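Local coordinates for beta-lactamase-like protein (Novosphingobium pentaromativorans US6-1, PDB 6AUF) that probably hydrolyses beta-lactam antibiotics as a dizinc metallo-beta-lactamase of the B3 type, at residues D70-I75 with L93-A98. Sequence-based numbering, arbitrary orientation.
Sequences DGHVLI and LGFDPA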
ATOM      1  N   ASP A  70      17.228 -11.623 -10.073  1.00113.96           N
ATOM      2  CA  ASP A  70      16.364 -12.797 -10.085  1.00111.48           C
ATOM      3  C   ASP A  70      14.930 -12.477 -10.471  1.00106.81           C
ATOM      4  O   ASP A  70      14.088 -13.382 -10.471  1.00107.47           O
ATOM      5  CB  ASP A  70      16.396 -13.462  -8.706  1.00113.37           C
ATOM      6  CG  ASP A  70      17.750 -14.066  -8.383  1.00119.66           C
ATOM      7  OD1 ASP A  70      18.378 -14.634  -9.302  1.00124.60           O
ATOM      8  OD2 ASP A  70      18.186 -13.973  -7.215  1.00119.44           O
ATOM      9  N   GLY A  71      14.638 -11.233 -10.815  1.00 99.29           N
ATOM     10  CA  GLY A  71      13.281 -10.775 -11.016  1.00 88.49           C
ATOM     11  C   GLY A  71      12.899  -9.730  -9.986  1.00 84.92           C
ATOM     12  O   GLY A  71      13.602  -9.489  -9.005  1.00 93.16           O
ATOM     13  N   HIS A  72      11.753  -9.102 -10.227  1.00 77.50           N
ATOM     14  CA  HIS A  72      11.289  -8.025  -9.370  1.00 77.68           C
ATOM     15  C   HIS A  72       9.965  -8.375  -8.696  1.00 76.24           C
ATOM     16  O   HIS A  72       9.275  -9.334  -9.057  1.00 72.57           O
ATOM     17  CB  HIS A  72      11.145  -6.732 -10.173  1.00 79.66           C
ATOM     18  CG  HIS A  72      12.268  -6.509 -11.131  1.00 85.19           C
ATOM     19  ND1 HIS A  72      13.583  -6.444 -10.727  1.00 84.87           N
ATOM     20  CD2 HIS A  72      12.278  -6.369 -12.477  1.00 83.02           C
ATOM     21  CE1 HIS A  72      14.355  -6.263 -11.784  1.00 87.76           C
ATOM     22  NE2 HIS A  72      13.588  -6.217 -12.857  1.00 87.22           N
ATOM     23  N   VAL A  73       9.626  -7.566  -7.695  1.00 75.65           N
ATOM     24  CA  VAL A  73       8.323  -7.587  -7.046  1.00 71.74           C
ATOM     25  C   VAL A  73       7.707  -6.201  -7.183  1.00 72.77           C
ATOM     26  O   VAL A  73       8.404  -5.181  -7.189  1.00 76.18           O
ATOM     27  CB  VAL A  73       8.430  -8.018  -5.568  1.00 69.96           C
ATOM     28  CG1 VAL A  73       7.056  -8.089  -4.917  1.00 66.30           C
ATOM     29  CG2 VAL A  73       9.131  -9.359  -5.475  1.00 68.44           C
ATOM     30  N   LEU A  74       6.386  -6.172  -7.326  1.00 69.37           N
ATOM     31  CA  LEU A  74       5.643  -4.939  -7.540  1.00 68.77           C
ATOM     32  C   LEU A  74       4.435  -4.947  -6.615  1.00 69.23           C
ATOM     33  O   LEU A  74       3.712  -5.946  -6.555  1.00 67.12           O
ATOM     34  CB  LEU A  74       5.210  -4.807  -9.011  1.00 62.84           C
ATOM     35  CG  LEU A  74       4.346  -3.589  -9.357  1.00 64.55           C
ATOM     36  CD1 LEU A  74       5.150  -2.294  -9.282  1.00 65.73           C
ATOM     37  CD2 LEU A  74       3.666  -3.731 -10.719  1.00 62.25           C
ATOM     38  N   ILE A  75       4.230  -3.852  -5.882  1.00 60.98           N
ATOM     39  CA  ILE A  75       3.141  -3.739  -4.917  1.00 56.13           C
ATOM     40  C   ILE A  75       2.184  -2.650  -5.388  1.00 61.95           C
ATOM     41  O   ILE A  75       2.574  -1.483  -5.524  1.00 54.61           O
ATOM     42  CB  ILE A  75       3.652  -3.433  -3.502  1.00 51.40           C
ATOM     43  CG1 ILE A  75       4.778  -4.384  -3.116  1.00 53.71           C
ATOM     44  CG2 ILE A  75       2.499  -3.509  -2.477  1.00 47.44           C
ATOM     45  CD1 ILE A  75       5.419  -4.026  -1.790  1.00 50.66           C
ATOM     46  N   LEU A  93      12.556   3.444 -16.139  1.00 93.73           N
ATOM     47  CA  LEU A  93      13.644   3.219 -15.197  1.00 89.85           C
ATOM     48  C   LEU A  93      14.665   2.214 -15.708  1.00 99.50           C
ATOM     49  O   LEU A  93      15.660   1.954 -15.019  1.00 94.33           O
ATOM     50  CB  LEU A  93      13.079   2.741 -13.860  1.00 81.19           C
ATOM     51  CG  LEU A  93      13.181   3.704 -12.678  1.00 81.81           C
ATOM     52  CD1 LEU A  93      12.562   5.018 -13.046  1.00 77.87           C
ATOM     53  CD2 LEU A  93      12.492   3.116 -11.440  1.00 74.93           C
ATOM     54  N   GLY A  94      14.438   1.636 -16.887  1.00109.78           N
ATOM     55  CA  GLY A  94      15.338   0.647 -17.441  1.00109.33           C
ATOM     56  C   GLY A  94      15.053  -0.780 -17.042  1.00105.10           C
ATOM     57  O   GLY A  94      15.941  -1.631 -17.178  1.00108.14           O
ATOM     58  N   PHE A  95      13.848  -1.075 -16.561  1.00 93.69           N
ATOM     59  CA  PHE A  95      13.479  -2.413 -16.128  1.00 95.75           C
ATOM     60  C   PHE A  95      12.411  -2.998 -17.044  1.00100.59           C
ATOM     61  O   PHE A  95      11.551  -2.282 -17.564  1.00104.26           O
ATOM     62  CB  PHE A  95      12.979  -2.403 -14.678  1.00 86.31           C
ATOM     63  CG  PHE A  95      14.016  -1.952 -13.687  1.00 85.15           C
ATOM     64  CD1 PHE A  95      15.140  -2.726 -13.435  1.00 82.92           C
ATOM     65  CD2 PHE A  95      13.873  -0.755 -13.010  1.00 83.89           C
ATOM     66  CE1 PHE A  95      16.101  -2.314 -12.524  1.00 80.87           C
ATOM     67  CE2 PHE A  95      14.830  -0.338 -12.092  1.00 81.82           C
ATOM     68  CZ  PHE A  95      15.941  -1.118 -11.848  1.00 79.03           C
ATOM     69  N   ASP A  96      12.478  -4.313 -17.241  1.00 96.67           N
ATOM     70  CA  ASP A  96      11.534  -5.004 -18.105  1.00 97.04           C
ATOM     71  C   ASP A  96      10.337  -5.462 -17.283  1.00 99.46           C
ATOM     72  O   ASP A  96      10.517  -6.225 -16.327  1.00 94.91           O
ATOM     73  CB  ASP A  96      12.190  -6.202 -18.763  1.00100.50           C
ATOM     74  CG  ASP A  96      11.395  -6.735 -19.940  1.00108.30           C
ATOM     75  OD1 ASP A  96      10.171  -6.483 -19.992  1.00104.99           O
ATOM     76  OD2 ASP A  96      12.000  -7.404 -20.816  1.00111.39           O
ATOM     77  N   PRO A  97       9.115  -5.038 -17.613  1.00 95.71           N
ATOM     78  CA  PRO A  97       7.951  -5.518 -16.852  1.00 87.82           C
ATOM     79  C   PRO A  97       7.764  -7.027 -16.942  1.00 93.02           C
ATOM     80  O   PRO A  97       7.045  -7.606 -16.110  1.00 78.34           O
ATOM     81  CB  PRO A  97       6.771  -4.763 -17.485  1.00 86.03           C
ATOM     82  CG  PRO A  97       7.383  -3.643 -18.265  1.00 91.66           C
ATOM     83  CD  PRO A  97       8.727  -4.134 -18.707  1.00 95.61           C
ATOM     84  N   ALA A  98       8.381  -7.684 -17.929  1.00 94.47           N
ATOM     85  CA  ALA A  98       8.349  -9.138 -17.968  1.00 94.23           C
ATOM     86  C   ALA A  98       9.173  -9.758 -16.850  1.00 97.49           C
ATOM     87  O   ALA A  98       9.028 -10.956 -16.584  1.00 97.08           O
ATOM     88  CB  ALA A  98       8.841  -9.634 -19.329  1.00 90.22           C
TER
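The imidazole of His72 meets the phenyl ring of Phe95 where the connection of a beta-alpha-beta crossover passes the start of its first strand. Strand 72-75 runs parallel to its sheet neighbour 100-104, and the chain between them forms helix 83-91 and the loop 93-98; this is one alpha/beta unit of the metallo-beta-lactamase fold, here at a place remote from the zinc ions.

The aromatic contact carries the interface. His72 NE2 lies 3.9 Å from Phe95 CD1 and His72 CE1 follows at 4.0 Å from the same carbon, so the NE2-CE1 bond of the imidazole lies beside one ortho carbon of the phenyl. With centroids 5.2 Å apart and planes inclined at 69°, the pair is an oblique one. In both residues CG stands anti to the carbonyl carbon (chi1 -42° in His72, -62° in Phe95), which brings each ring round to meet the other, and the two side chains cross at about a right angle. At the edge of the imidazole, near its plane, Asp96 O lies 4.2 Å from His72 CD2, a looser approach. Trp54 also meets the Phe95 ring, and Ile90 of helix 83-91 packs against it.

No hydrogen bond links 70-75 to 93-98; the polar partners of His72 lie elsewhere. The backbone N of Ser68 is bonded to His72 ND1, which restrains the imidazole's rotation, while the backbone of His72 bonds to Asp99, just before strand 100-104, and to Arg101 within it.

Within the loop, Gly94, with positive phi, closes the preceding helix in a Schellman motif, two bonds running back into the last turn. An Asx turn follows: Ala98 N donates to Asp96 OD1 over 3.0 Å, reaching that oxygen from above the carboxylate plane.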